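Local atomic coordinates of flagellar protein FliL (Vibrio alginolyticus, PDB entry 6AHP), a protein that assists bacterial flagellar motor function and has a stomatin-like periplasmic core. Residues A[80-85]-A[102-107]; A[10-15]-A[48-53]. All coordinates share one frame; numbering follows the deposited sequence.

Contact 1 of 2, residues A[80-85]-A[102-107]; sequences DRASED and VLFTDF
Ser83 on the helix and Val102 on strand 101-109 have their CA atoms 5.5 Å apart, where the axes of helix 80-85 and strand 102-104 run close to antiparallel (148°) and approach to 8.5 Å. At this point the serine hydroxyl meets the strand's backbone: Val102 N donates to Ser83 OG over 3.0 Å, and at 169° the bond is nearly straight. The Ser83 torsion (chi1 -69°) sets OG opposite its own carbonyl carbon and beside its backbone N. The same oxygen lies 3.4 Å from Val102 CG1, so the valine's methyl packs against the atom that its amide binds. One helix position earlier, Ala82 CB points at the strand and touches two apolar groups: Val102 CG1 at 3.9 Å and Phe104 CZ at 4.1 Å. The phenylalanine meets this methyl with its edge, near the ring plane, and not with a face. The Phe104 side chain also touches Arg79 of the same helix. Ala82 also touches Leu57 of helix 50-62, and Val102 touches Ala33 of strand 26-38. The contact thus lays the long helix 72-94 on one outermost strand of the chain's three-stranded antiparallel sheet. Its chemistry is a small apolar patch with a single polar link, in which the hydroxyl oxygen of buried Ser83 accepts a hydrogen bond from the backbone N-H of buried Val102 and keeps that N-H paired within the core.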
loop_
_atom_site.group_PDB
_atom_site.type_symbol
_atom_site.label_atom_id
_atom_site.label_comp_id
_atom_site.label_asym_id
_atom_site.label_seq_id
_atom_site.Cartn_x
_atom_site.Cartn_y
_atom_site.Cartn_z
ATOM N N ASP A 80 -13.799 6.458 6.904
ATOM C CA ASP A 80 -13.821 7.661 6.067
ATOM C C ASP A 80 -12.427 8.063 5.612
ATOM O O ASP A 80 -12.246 8.501 4.468
ATOM C CB ASP A 80 -14.451 8.842 6.812
ATOM C CG ASP A 80 -15.944 8.675 7.022
ATOM O OD1 ASP A 80 -16.566 7.876 6.284
ATOM O OD2 ASP A 80 -16.480 9.335 7.945
ATOM N N ARG A 81 -11.450 8.014 6.520
ATOM C CA ARG A 81 -10.063 8.273 6.131
ATOM C C ARG A 81 -9.608 7.330 5.023
ATOM O O ARG A 81 -8.962 7.757 4.065
ATOM C CB ARG A 81 -9.134 8.117 7.325
ATOM C CG ARG A 81 -9.055 9.352 8.150
ATOM C CD ARG A 81 -8.231 10.420 7.466
ATOM N NE ARG A 81 -7.769 11.354 8.487
ATOM C CZ ARG A 81 -6.555 11.333 9.027
ATOM N NH1 ARG A 81 -5.646 10.445 8.618
ATOM N NH2 ARG A 81 -6.252 12.212 9.973
ATOM N N ALA A 82 -9.866 6.029 5.192
ATOM C CA ALA A 82 -9.541 5.039 4.163
ATOM C C ALA A 82 -10.109 5.427 2.796
ATOM O O ALA A 82 -9.379 5.439 1.800
ATOM C CB ALA A 82 -10.053 3.665 4.582
ATOM N N SER A 83 -11.413 5.754 2.729
ATOM C CA SER A 83 -12.011 6.158 1.454
ATOM C C SER A 83 -11.324 7.399 0.896
ATOM O O SER A 83 -10.996 7.458 -0.296
ATOM C CB SER A 83 -13.522 6.419 1.612
ATOM O OG SER A 83 -14.216 5.217 1.868
ATOM N N GLU A 84 -11.125 8.400 1.733
ATOM C CA GLU A 84 -10.495 9.613 1.280
ATOM C C GLU A 84 -9.057 9.389 0.809
ATOM O O GLU A 84 -8.674 9.899 -0.180
ATOM C CB GLU A 84 -10.601 10.742 2.291
ATOM C CG GLU A 84 -11.948 11.476 2.342
ATOM C CD GLU A 84 -12.585 11.827 0.987
ATOM O OE1 GLU A 84 -11.978 12.416 0.103
ATOM O OE2 GLU A 84 -13.749 11.527 0.810
ATOM N N ASP A 85 -8.309 8.556 1.489
ATOM C CA ASP A 85 -6.925 8.312 1.056
ATOM C C ASP A 85 -6.891 7.641 -0.312
ATOM O O ASP A 85 -6.056 7.993 -1.151
ATOM C CB ASP A 85 -6.164 7.466 2.078
ATOM C CG ASP A 85 -5.786 8.260 3.355
ATOM O OD1 ASP A 85 -5.803 9.507 3.329
ATOM O OD2 ASP A 85 -5.480 7.625 4.403
ATOM N N VAL A 102 -15.065 2.751 0.458
ATOM C CA VAL A 102 -14.665 1.382 0.754
ATOM C C VAL A 102 -15.589 0.875 1.860
ATOM O O VAL A 102 -16.079 1.632 2.698
ATOM C CB VAL A 102 -13.160 1.265 1.132
ATOM C CG1 VAL A 102 -12.798 2.198 2.202
ATOM C CG2 VAL A 102 -12.789 -0.162 1.551
ATOM N N LEU A 103 -15.847 -0.417 1.825
ATOM C CA LEU A 103 -16.752 -1.116 2.727
ATOM C C LEU A 103 -15.919 -2.097 3.539
ATOM O O LEU A 103 -15.081 -2.802 2.972
ATOM C CB LEU A 103 -17.829 -1.887 1.935
ATOM C CG LEU A 103 -18.723 -1.144 0.956
ATOM C CD1 LEU A 103 -19.689 -2.117 0.241
ATOM C CD2 LEU A 103 -19.476 -0.086 1.703
ATOM N N PHE A 104 -16.130 -2.112 4.860
ATOM C CA PHE A 104 -15.534 -3.104 5.748
ATOM C C PHE A 104 -16.632 -4.123 6.077
ATOM O O PHE A 104 -17.622 -3.789 6.739
ATOM C CB PHE A 104 -14.987 -2.460 7.028
ATOM C CG PHE A 104 -13.930 -1.376 6.800
ATOM C CD1 PHE A 104 -13.308 -1.217 5.580
ATOM C CD2 PHE A 104 -13.535 -0.551 7.850
ATOM C CE1 PHE A 104 -12.337 -0.234 5.382
ATOM C CE2 PHE A 104 -12.557 0.451 7.667
ATOM C CZ PHE A 104 -11.969 0.610 6.434
ATOM N N THR A 105 -16.440 -5.332 5.619
ATOM C CA THR A 105 -17.326 -6.442 5.861
ATOM C C THR A 105 -16.948 -7.246 7.106
ATOM O O THR A 105 -17.798 -7.785 7.677
ATOM C CB THR A 105 -17.519 -7.379 4.673
ATOM O OG1 THR A 105 -16.293 -7.932 4.280
ATOM C CG2 THR A 105 -18.127 -6.656 3.526
ATOM N N ASP A 106 -15.649 -7.256 7.495
ATOM C CA ASP A 106 -15.160 -7.851 8.728
ATOM C C ASP A 106 -14.186 -6.886 9.381
ATOM O O ASP A 106 -13.390 -6.292 8.716
ATOM C CB ASP A 106 -14.451 -9.151 8.518
ATOM C CG ASP A 106 -15.278 -10.134 7.669
ATOM O OD1 ASP A 106 -16.322 -9.768 7.128
ATOM O OD2 ASP A 106 -14.858 -11.307 7.514
ATOM N N PHE A 107 -14.306 -6.750 10.674
ATOM C CA PHE A 107 -13.453 -5.876 11.433
ATOM C C PHE A 107 -13.230 -6.470 12.791
ATOM O O PHE A 107 -14.089 -6.420 13.617
ATOM C CB PHE A 107 -14.171 -4.589 11.625
ATOM C CG PHE A 107 -13.286 -3.412 11.772
ATOM C CD1 PHE A 107 -12.244 -3.425 12.642
ATOM C CD2 PHE A 107 -13.542 -2.274 11.074
ATOM C CE1 PHE A 107 -11.449 -2.336 12.784
ATOM C CE2 PHE A 107 -12.754 -1.190 11.216
ATOM C CZ PHE A 107 -11.707 -1.227 12.071
#

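Contact 2 of 2, residues A[10-15]-A[48-53]; sequences VNLPQA and YHSPLI
Leu12 has CG anti to its carbonyl carbon (chi1 -72°) and CD1 anti to CA (chi2 -170°), with CD2 branching off beside it, so that the two methyls approach Ile53 and Ser50 respectively. This is helix-on-sheet packing in the FliL domain, a member of the SPFH clan to which stomatins also belong: strand 7-21, an outermost strand of the chain's three-stranded antiparallel sheet, takes the first turn of helix 50-62. The leucine divides its contacts by branch. CD2 comes within 4.2 Å of Ser50 OG, whereas CD1 faces the CG2 branch of Ile53 at 4.3 Å, a loose methyl-to-methyl approach. Ser50 and Ile53 are three residues apart, so both present themselves on one side of the helix, and the CB of each points at the strand. Within the turn, Ile53 N bonds back to His49 O, with His49 in the N-cap position between helices 40-48 and 50-62. Ile53 also touches Leu35 of the neighbouring strand 26-38. On another side of the turn, His49 ND1 bonds to Tyr9 OH of the second subunit and Tyr48 OH to Ile7 O of that subunit, so the same short segment meets both its own sheet and the dimer partner. Ser50 OG also bonds to Ala46 O at the end of the preceding helix. Toward the strand, that hydroxyl holds a water at 2.7 Å from OG, and the water gives a weak hydrogen bond, 3.5 Å long, to Asn11 O.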
loop_
_atom_site.group_PDB
_atom_site.type_symbol
_atom_site.label_atom_id
_atom_site.label_comp_id
_atom_site.label_asym_id
_atom_site.label_seq_id
_atom_site.Cartn_x
_atom_site.Cartn_y
_atom_site.Cartn_z
ATOM N N VAL A 10 -16.456 -4.091 -6.082
ATOM C CA VAL A 10 -15.192 -4.676 -6.477
ATOM C C VAL A 10 -14.630 -5.321 -5.229
ATOM O O VAL A 10 -14.277 -4.626 -4.264
ATOM C CB VAL A 10 -14.224 -3.621 -7.041
ATOM C CG1 VAL A 10 -12.809 -4.203 -7.144
ATOM C CG2 VAL A 10 -14.710 -3.096 -8.387
ATOM N N ASN A 11 -14.561 -6.642 -5.243
ATOM C CA ASN A 11 -14.087 -7.384 -4.087
ATOM C C ASN A 11 -12.577 -7.285 -3.979
ATOM O O ASN A 11 -11.864 -7.488 -4.961
ATOM C CB ASN A 11 -14.484 -8.851 -4.183
ATOM C CG ASN A 11 -14.069 -9.621 -2.954
ATOM O OD1 ASN A 11 -14.333 -9.197 -1.826
ATOM N ND2 ASN A 11 -13.381 -10.740 -3.160
ATOM N N LEU A 12 -12.097 -6.988 -2.782
ATOM C CA LEU A 12 -10.675 -7.037 -2.484
ATOM C C LEU A 12 -10.436 -8.343 -1.743
ATOM O O LEU A 12 -10.644 -8.405 -0.519
ATOM C CB LEU A 12 -10.253 -5.839 -1.632
ATOM C CG LEU A 12 -10.224 -4.493 -2.350
ATOM C CD1 LEU A 12 -9.575 -3.496 -1.461
ATOM C CD2 LEU A 12 -9.444 -4.582 -3.667
ATOM N N PRO A 13 -10.020 -9.409 -2.426
ATOM C CA PRO A 13 -10.133 -10.755 -1.827
ATOM C C PRO A 13 -9.283 -10.971 -0.584
ATOM O O PRO A 13 -9.722 -11.674 0.332
ATOM C CB PRO A 13 -9.702 -11.682 -2.976
ATOM C CG PRO A 13 -9.810 -10.838 -4.237
ATOM C CD PRO A 13 -9.514 -9.444 -3.813
ATOM N N GLN A 14 -8.094 -10.379 -0.507
ATOM C CA GLN A 14 -7.181 -10.638 0.602
ATOM C C GLN A 14 -7.464 -9.687 1.760
ATOM O O GLN A 14 -7.352 -8.462 1.611
ATOM C CB GLN A 14 -5.731 -10.501 0.143
ATOM C CG GLN A 14 -4.704 -10.681 1.258
ATOM C CD GLN A 14 -4.498 -12.138 1.645
ATOM O OE1 GLN A 14 -5.393 -12.786 2.203
ATOM N NE2 GLN A 14 -3.318 -12.664 1.342
ATOM N N ALA A 15 -7.799 -10.253 2.917
ATOM C CA ALA A 15 -8.029 -9.451 4.113
ATOM C C ALA A 15 -6.767 -8.700 4.523
ATOM O O ALA A 15 -5.645 -9.175 4.335
ATOM C CB ALA A 15 -8.492 -10.329 5.272
ATOM N N TYR A 48 -8.069 -2.206 -12.252
ATOM C CA TYR A 48 -6.731 -2.045 -12.817
ATOM C C TYR A 48 -5.753 -1.463 -11.789
ATOM O O TYR A 48 -4.586 -1.874 -11.723
ATOM C CB TYR A 48 -6.811 -1.168 -14.065
ATOM C CG TYR A 48 -5.459 -0.912 -14.736
ATOM C CD1 TYR A 48 -4.927 -1.821 -15.672
ATOM C CD2 TYR A 48 -4.736 0.224 -14.454
ATOM C CE1 TYR A 48 -3.692 -1.594 -16.272
ATOM C CE2 TYR A 48 -3.498 0.467 -15.062
ATOM C CZ TYR A 48 -2.987 -0.444 -15.965
ATOM O OH TYR A 48 -1.768 -0.192 -16.550
ATOM N N HIS A 49 -6.214 -0.504 -10.981
ATOM C CA HIS A 49 -5.388 0.176 -9.992
ATOM C C HIS A 49 -5.416 -0.484 -8.624
ATOM O O HIS A 49 -5.034 0.151 -7.632
ATOM C CB HIS A 49 -5.818 1.637 -9.899
ATOM C CG HIS A 49 -5.485 2.403 -11.134
ATOM N ND1 HIS A 49 -4.200 2.814 -11.417
ATOM C CD2 HIS A 49 -6.234 2.745 -12.209
ATOM C CE1 HIS A 49 -4.183 3.427 -12.589
ATOM N NE2 HIS A 49 -5.402 3.400 -13.089
ATOM N N SER A 50 -5.871 -1.735 -8.550
ATOM C CA SER A 50 -5.889 -2.474 -7.287
ATOM C C SER A 50 -4.584 -2.453 -6.496
ATOM O O SER A 50 -4.656 -2.388 -5.257
ATOM C CB SER A 50 -6.286 -3.934 -7.549
ATOM O OG SER A 50 -7.681 -4.044 -7.454
ATOM N N PRO A 51 -3.391 -2.545 -7.105
ATOM C CA PRO A 51 -2.173 -2.447 -6.282
ATOM C C PRO A 51 -2.072 -1.130 -5.541
ATOM O O PRO A 51 -1.706 -1.105 -4.354
ATOM C CB PRO A 51 -1.043 -2.613 -7.307
ATOM C CG PRO A 51 -1.696 -3.394 -8.441
ATOM C CD PRO A 51 -3.071 -2.811 -8.521
ATOM N N LEU A 52 -2.423 -0.029 -6.210
ATOM C CA LEU A 52 -2.370 1.270 -5.546
ATOM C C LEU A 52 -3.424 1.353 -4.439
ATOM O O LEU A 52 -3.147 1.837 -3.340
ATOM C CB LEU A 52 -2.572 2.368 -6.587
ATOM C CG LEU A 52 -2.637 3.796 -6.081
ATOM C CD1 LEU A 52 -1.244 4.127 -5.531
ATOM C CD2 LEU A 52 -3.002 4.759 -7.172
ATOM N N ILE A 53 -4.624 0.825 -4.708
ATOM C CA ILE A 53 -5.702 0.875 -3.730
ATOM C C ILE A 53 -5.332 0.061 -2.489
ATOM O O ILE A 53 -5.484 0.523 -1.362
ATOM C CB ILE A 53 -7.021 0.396 -4.369
ATOM C CG1 ILE A 53 -7.509 1.457 -5.374
ATOM C CG2 ILE A 53 -8.096 0.137 -3.284
ATOM C CD1 ILE A 53 -8.611 1.005 -6.339
HETATM O O HOH W 1 -9.369 -6.092 -6.945
#

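Contacts 1 and 2 set helices against the two outermost strands of one antiparallel sheet, with strand 26-38 between them. Their centres are about 12 Å apart and their nearest atoms about 6 Å, and the two do not touch. Along the chain they follow in series: 10-15 with 48-53 closes before 80-85 with 102-107 opens. Lys32 of the middle strand relates the two outer strands of this chain, since its NZ bonds to Asn11 OD1 while its backbone pairs with Thr105 and Asp106 at a classic beta bulge. Contact 1 stays inside one subunit, near the centre of the chain; the segments of contact 2 also reach the second subunit.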